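Local coordinates for Ras-related protein Rab-7L1 (Homo sapiens, PDB 6HH2) that acts as a Rab-family small GTPase in vesicle trafficking, supporting retrograde recycling between lysosomes and the Golgi, and recruits and stimulates the kinase LRRK2, at residues V13-D18 with V88-V93; G17-G22 with G69-T74. The protein carries 4 engineered substitutions. One frame throughout, in Å; residues are numbered along the deposited sequence.

Contact 1 (V13-D18 with V88-V93); sequences VLVVGD and VIMFDV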
loop_
_atom_site.group_PDB
_atom_site.type_symbol
_atom_site.label_atom_id
_atom_site.label_comp_id
_atom_site.label_asym_id
_atom_site.label_seq_id
_atom_site.Cartn_x
_atom_site.Cartn_y
_atom_site.Cartn_z
ATOM N N VAL A 13 -5.042 5.399 -1.385
ATOM C CA VAL A 13 -4.299 4.269 -0.819
ATOM C C VAL A 13 -2.892 4.772 -0.497
ATOM O O VAL A 13 -2.195 5.303 -1.377
ATOM C CB VAL A 13 -4.227 3.120 -1.835
ATOM C CG1 VAL A 13 -3.372 1.992 -1.269
ATOM C CG2 VAL A 13 -5.674 2.652 -2.164
ATOM N N LEU A 14 -2.475 4.603 0.751
ATOM C CA LEU A 14 -1.115 5.005 1.167
ATOM C C LEU A 14 -0.155 3.858 0.942
ATOM O O LEU A 14 -0.434 2.730 1.362
ATOM C CB LEU A 14 -1.130 5.351 2.657
ATOM C CG LEU A 14 -2.220 6.320 3.051
ATOM C CD1 LEU A 14 -2.133 6.619 4.557
ATOM C CD2 LEU A 14 -2.081 7.630 2.223
ATOM N N VAL A 15 0.939 4.098 0.237
ATOM C CA VAL A 15 2.006 3.132 0.062
ATOM C C VAL A 15 3.182 3.593 0.897
ATOM O O VAL A 15 3.831 4.619 0.616
ATOM C CB VAL A 15 2.421 2.996 -1.398
ATOM C CG1 VAL A 15 3.520 1.947 -1.528
ATOM C CG2 VAL A 15 1.161 2.645 -2.247
ATOM N N VAL A 16 3.401 2.939 2.026
ATOM C CA VAL A 16 4.355 3.353 3.046
ATOM C C VAL A 16 5.313 2.213 3.325
ATOM O O VAL A 16 5.073 1.062 2.980
ATOM C CB VAL A 16 3.733 3.871 4.355
ATOM C CG1 VAL A 16 2.844 5.093 4.110
ATOM C CG2 VAL A 16 2.952 2.756 5.098
ATOM N N GLY A 17 6.384 2.537 4.018
ATOM C CA GLY A 17 7.447 1.598 4.279
ATOM C C GLY A 17 8.784 2.303 4.194
ATOM O O GLY A 17 8.884 3.439 3.722
ATOM N N ASP A 18 9.812 1.623 4.665
ATOM C CA ASP A 18 11.131 2.262 4.712
ATOM C C ASP A 18 11.680 2.526 3.303
ATOM O O ASP A 18 11.203 2.001 2.287
ATOM C CB ASP A 18 12.104 1.371 5.454
ATOM C CG ASP A 18 11.878 1.340 6.952
ATOM O OD1 ASP A 18 10.956 2.001 7.470
ATOM O OD2 ASP A 18 12.677 0.637 7.601
ATOM N N VAL A 88 -0.963 0.208 2.266
ATOM C CA VAL A 88 -0.091 -0.888 1.879
ATOM C C VAL A 88 1.220 -0.609 2.562
ATOM O O VAL A 88 1.839 0.445 2.307
ATOM C CB VAL A 88 0.118 -0.884 0.378
ATOM C CG1 VAL A 88 1.112 -1.962 -0.049
ATOM C CG2 VAL A 88 -1.217 -1.152 -0.360
ATOM N N ILE A 89 1.624 -1.427 3.517
ATOM C CA ILE A 89 2.859 -1.270 4.286
ATOM C C ILE A 89 3.867 -2.279 3.774
ATOM O O ILE A 89 3.624 -3.503 3.873
ATOM C CB ILE A 89 2.618 -1.405 5.790
ATOM C CG1 ILE A 89 1.546 -0.376 6.214
ATOM C CG2 ILE A 89 3.963 -1.222 6.545
ATOM C CD1 ILE A 89 1.311 -0.257 7.723
ATOM N N MET A 90 4.930 -1.810 3.143
ATOM C CA MET A 90 5.897 -2.662 2.465
ATOM C C MET A 90 7.163 -2.793 3.261
ATOM O O MET A 90 7.599 -1.824 3.883
ATOM C CB MET A 90 6.255 -2.119 1.074
ATOM C CG MET A 90 5.060 -1.975 0.165
ATOM S SD MET A 90 5.499 -1.452 -1.520
ATOM C CE MET A 90 7.006 -2.417 -1.865
ATOM N N PHE A 91 7.717 -3.993 3.266
ATOM C CA PHE A 91 9.052 -4.233 3.767
ATOM C C PHE A 91 9.840 -5.083 2.775
ATOM O O PHE A 91 9.295 -5.669 1.838
ATOM C CB PHE A 91 9.066 -4.740 5.224
ATOM C CG PHE A 91 8.673 -6.171 5.384
ATOM C CD1 PHE A 91 7.310 -6.540 5.451
ATOM C CD2 PHE A 91 9.667 -7.169 5.442
ATOM C CE1 PHE A 91 6.959 -7.885 5.576
ATOM C CE2 PHE A 91 9.320 -8.516 5.592
ATOM C CZ PHE A 91 7.969 -8.873 5.687
ATOM N N ASP A 92 11.152 -5.121 2.971
ATOM C CA ASP A 92 12.063 -5.958 2.194
ATOM C C ASP A 92 12.380 -7.213 3.008
ATOM O O ASP A 92 12.951 -7.116 4.104
ATOM C CB ASP A 92 13.311 -5.092 1.945
ATOM C CG ASP A 92 14.468 -5.824 1.241
ATOM O OD1 ASP A 92 14.439 -7.054 1.049
ATOM O OD2 ASP A 92 15.467 -5.109 0.945
ATOM N N VAL A 93 11.967 -8.396 2.489
ATOM C CA VAL A 93 12.213 -9.647 3.227
ATOM C C VAL A 93 13.664 -9.908 3.610
ATOM O O VAL A 93 13.941 -10.674 4.539
ATOM C CB VAL A 93 11.659 -10.896 2.502
ATOM C CG1 VAL A 93 10.165 -10.877 2.464
ATOM C CG2 VAL A 93 12.292 -11.062 1.097
HETATM O O HOH W 1 9.343 -0.979 5.820
#
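Val-88 is gripped through both of its backbone polar groups by strand 13-17. Its N-H points at Leu-14 O almost exactly along the C=O axis, with Val-88 N to Leu-14 O at 2.7 Å. Its carbonyl accepts from Val-16 N at 3.0 Å from Val-88 O, with a nearly linear N-H...O angle of 174°. Val-88 N and O thus straddle Val-15, the ladder pattern of parallel strands. The Val-88 side chain shares a face with Val-13, Val-15 and Met-90; the Val-88 and Val-13 side chains cross obliquely, Val-88 CG2 meeting Val-13 CG1 at 3.9 Å. Ile-89 turns to the other face and lies alongside Val-16, both side chains pointing the same way, with Ile-89 CG1 3.6 Å from Val-16 CG2. Val-16 chi1 of -60° sets CG1 anti to the carbonyl carbon and leaves CG2 in the crowded position between backbone N and carbonyl carbon. The pair joins two central strands of the Ras-type sheet, whose strand 8-17 runs straight into the phosphate-binding loop; Val-16 packs further on Trp-105 of helix 96-112. Met-90 N donates to Val-16 O, the third rung, with the donor in the carbonyl plane. Back on the Val-88 face, the Met-90 chain bends at chi3 (41°), and its SD touches Val-15 CG1 at 3.9 Å, under helix 23-30. At Met-90 O direct strand pairing gives way to a water, which donates to that carbonyl and accepts from Asp-18 N at 2.9 Å. Gly-17 CA makes a CA-H...O contact with the same Met-90 O at 3.4 Å.

Contact 2 (G17-G22 with G69-T74); sequences GDAAVG and GLERFT. Engineered in segment 69-74: Leu-70 (natural residue Gln). With GDP (guanosine-5'-diphosphate), chain B.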
loop_
_atom_site.group_PDB
_atom_site.type_symbol
_atom_site.label_atom_id
_atom_site.label_comp_id
_atom_site.label_asym_id
_atom_site.label_seq_id
_atom_site.Cartn_x
_atom_site.Cartn_y
_atom_site.Cartn_z
ATOM N N GLY A 17 6.384 2.537 4.018
ATOM C CA GLY A 17 7.447 1.598 4.279
ATOM C C GLY A 17 8.784 2.303 4.194
ATOM O O GLY A 17 8.884 3.439 3.722
ATOM N N ASP A 18 9.812 1.623 4.665
ATOM C CA ASP A 18 11.131 2.262 4.712
ATOM C C ASP A 18 11.680 2.526 3.303
ATOM O O ASP A 18 11.203 2.001 2.287
ATOM C CB ASP A 18 12.104 1.371 5.454
ATOM C CG ASP A 18 11.878 1.340 6.952
ATOM O OD1 ASP A 18 10.956 2.001 7.470
ATOM O OD2 ASP A 18 12.677 0.637 7.601
ATOM N N ALA A 19 12.705 3.370 3.224
ATOM C CA ALA A 19 13.424 3.505 1.965
ATOM C C ALA A 19 13.892 2.148 1.449
ATOM O O ALA A 19 14.298 1.268 2.220
ATOM C CB ALA A 19 14.634 4.448 2.145
ATOM N N ALA A 20 13.851 2.011 0.122
ATOM C CA ALA A 20 14.466 0.916 -0.634
ATOM C C ALA A 20 13.718 -0.399 -0.503
ATOM O O ALA A 20 14.300 -1.446 -0.780
ATOM C CB ALA A 20 15.970 0.709 -0.345
ATOM N N VAL A 21 12.454 -0.360 -0.102
ATOM C CA VAL A 21 11.679 -1.593 -0.036
ATOM C C VAL A 21 10.919 -1.904 -1.305
ATOM O O VAL A 21 10.381 -3.029 -1.412
ATOM C CB VAL A 21 10.728 -1.626 1.167
ATOM C CG1 VAL A 21 11.564 -1.473 2.498
ATOM C CG2 VAL A 21 9.599 -0.615 1.061
ATOM N N GLY A 22 10.797 -0.972 -2.236
ATOM C CA GLY A 22 10.065 -1.172 -3.477
ATOM C C GLY A 22 8.800 -0.333 -3.680
ATOM O O GLY A 22 7.969 -0.697 -4.531
ATOM N N GLY A 69 9.602 11.294 -0.300
ATOM C CA GLY A 69 10.653 12.099 0.330
ATOM C C GLY A 69 10.711 12.033 1.855
ATOM O O GLY A 69 11.764 12.306 2.437
ATOM N N LEU A 70 9.623 11.688 2.534
ATOM C CA LEU A 70 9.674 11.614 4.018
ATOM C C LEU A 70 9.665 10.171 4.539
ATOM O O LEU A 70 9.488 9.980 5.725
ATOM C CB LEU A 70 8.499 12.403 4.588
ATOM C CG LEU A 70 8.557 13.911 4.388
ATOM C CD1 LEU A 70 7.296 14.574 4.888
ATOM C CD2 LEU A 70 9.774 14.512 5.049
ATOM N N GLU A 71 9.995 9.208 3.693
ATOM C CA GLU A 71 9.923 7.805 4.080
ATOM C C GLU A 71 10.876 7.452 5.206
ATOM O O GLU A 71 10.589 6.528 5.978
ATOM C CB GLU A 71 10.150 6.903 2.856
ATOM C CG GLU A 71 11.527 7.086 2.205
ATOM C CD GLU A 71 11.526 6.794 0.719
ATOM O OE1 GLU A 71 10.660 5.993 0.244
ATOM O OE2 GLU A 71 12.419 7.279 0.004
ATOM N N ARG A 72 12.010 8.127 5.331
ATOM C CA ARG A 72 12.947 7.728 6.374
ATOM C C ARG A 72 12.528 8.205 7.759
ATOM O O ARG A 72 13.156 7.812 8.740
ATOM C CB ARG A 72 14.371 8.224 6.059
ATOM C CG ARG A 72 15.004 7.530 4.857
ATOM C CD ARG A 72 16.531 7.846 4.732
ATOM N NE ARG A 72 17.090 7.049 3.637
ATOM C CZ ARG A 72 17.631 5.834 3.794
ATOM N NH1 ARG A 72 17.710 5.292 4.997
ATOM N NH2 ARG A 72 18.112 5.164 2.752
ATOM N N PHE A 73 11.466 9.008 7.866
ATOM C CA PHE A 73 11.000 9.497 9.152
ATOM C C PHE A 73 10.009 8.568 9.836
ATOM O O PHE A 73 9.750 8.750 11.032
ATOM C CB PHE A 73 10.431 10.934 9.023
ATOM C CG PHE A 73 11.475 11.957 8.787
ATOM C CD1 PHE A 73 12.142 12.500 9.859
ATOM C CD2 PHE A 73 11.820 12.335 7.491
ATOM C CE1 PHE A 73 13.144 13.430 9.682
ATOM C CE2 PHE A 73 12.829 13.293 7.303
ATOM C CZ PHE A 73 13.467 13.834 8.392
ATOM N N THR A 74 9.503 7.563 9.139
ATOM C CA THR A 74 8.607 6.552 9.753
ATOM C C THR A 74 7.427 7.210 10.488
ATOM O O THR A 74 6.981 6.725 11.527
ATOM C CB THR A 74 9.336 5.594 10.720
ATOM O OG1 THR A 74 10.686 5.307 10.275
ATOM C CG2 THR A 74 8.516 4.267 10.826
HETATM P PB GDP B . 11.522 2.779 -2.479
HETATM O O1B GDP B . 10.737 2.074 -1.437
HETATM O O2B GDP B . 12.749 3.457 -1.966
HETATM O O3B GDP B . 10.683 3.678 -3.365
HETATM O O3A GDP B . 12.111 1.561 -3.407
HETATM P PA GDP B . 12.311 1.519 -4.986
HETATM O O1A GDP B . 11.015 1.249 -5.709
HETATM O O2A GDP B . 13.096 2.755 -5.403
HETATM O "O5'" GDP B . 13.227 0.229 -5.164
HETATM C "C5'" GDP B . 14.525 0.156 -4.592
HETATM C "C4'" GDP B . 15.355 -0.873 -5.354
HETATM O "O4'" GDP B . 14.767 -2.195 -5.116
HETATM C "C3'" GDP B . 15.247 -0.645 -6.848
HETATM O "O3'" GDP B . 16.535 -0.998 -7.382
HETATM C "C2'" GDP B . 14.199 -1.643 -7.300
HETATM O "O2'" GDP B . 14.446 -2.050 -8.639
HETATM C "C1'" GDP B . 14.468 -2.777 -6.350
HETATM N N9 GDP B . 13.284 -3.618 -6.147
HETATM C C8 GDP B . 12.010 -3.179 -5.933
HETATM N N7 GDP B . 11.167 -4.247 -5.753
HETATM C C5 GDP B . 11.936 -5.358 -5.848
HETATM C C6 GDP B . 11.698 -6.797 -5.775
HETATM O O6 GDP B . 10.551 -7.252 -5.604
HETATM N N1 GDP B . 12.771 -7.586 -5.910
HETATM C C2 GDP B . 14.030 -7.181 -6.141
HETATM N N2 GDP B . 15.066 -8.093 -6.306
HETATM N N3 GDP B . 14.302 -5.859 -6.258
HETATM C C4 GDP B . 13.300 -4.967 -6.111
HETATM O O HOH W 2 11.501 4.655 7.807
#
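Residues 18-21 form a type II beta turn, whose end leads into helix 23-30 with Gly-22 at the N-cap, and a short 3-10 helical segment that includes 69-73 faces it, the CA atoms of Asp-18 and Glu-71 being 5.7 Å apart. The turn belongs to the P-loop (Walker A) of the GTPase, and 69-74 lies in the segment that corresponds to switch II in Ras-like proteins. Backbone amides wrap the GDP phosphates: Ala-20 N reaches O2B at 2.8 Å, while Gly-22 N is shared between O3A and O1B. No direct hydrogen bond joins the two segments. They meet instead by van der Waals contact, the Ala-19 methyl, which points toward 69-74, packing against two charged side chains, Glu-71 and Arg-72. This methyl lies over one face of the Arg-72 guanidinium, 3.5 Å above its plane and offset toward the rim. The Arg-72 chain, extended from CG to NE, runs beneath the same methyl, with CG, NE, CZ and NH2 all within 4.1 Å of Ala-19 CB. The Glu-71 CG takes the crowded position between backbone N and carbonyl carbon (chi1 62°), which sends the extended chain past Ala-19, CD lying 4.0 Å from Ala-19 CA. Its carboxylate ends near the phosphate, but OE1 forms a salt bridge to Lys-23, which also bonds GDP and would help offset the repulsion between the two anions. Asp-18 is held from outside, OD2 by Asn-101 and OD1 by Trp-105. A single water completes the link, donating to Asp-18 OD1 and to Glu-71 O and accepting from Thr-74 OG1, 2.7 Å away.

How the contacts relate
Contact 1 is core: eight of its nine touching residues are buried, and its centre lies about 6 Å from that of the chain. Contact 2, about 13 Å from the chain centre, is a surface contact beside the nucleotide. Both use Gly-17 and Asp-18: the chain of strand 8-17 pairs within the sheet and then leads into the phosphate-binding loop. Contact 1 is held by direct backbone bonds and aliphatic packing, whereas contact 2 sets one methyl against charged side chains whose polar ends look partly elsewhere, Glu-71 to Lys-23, with a water bridging the segments. They meet where Met-90 CE packs on Gly-22 C at 3.3 Å, while Val-21 CG1 lies 3.7 Å from Asp-92 N.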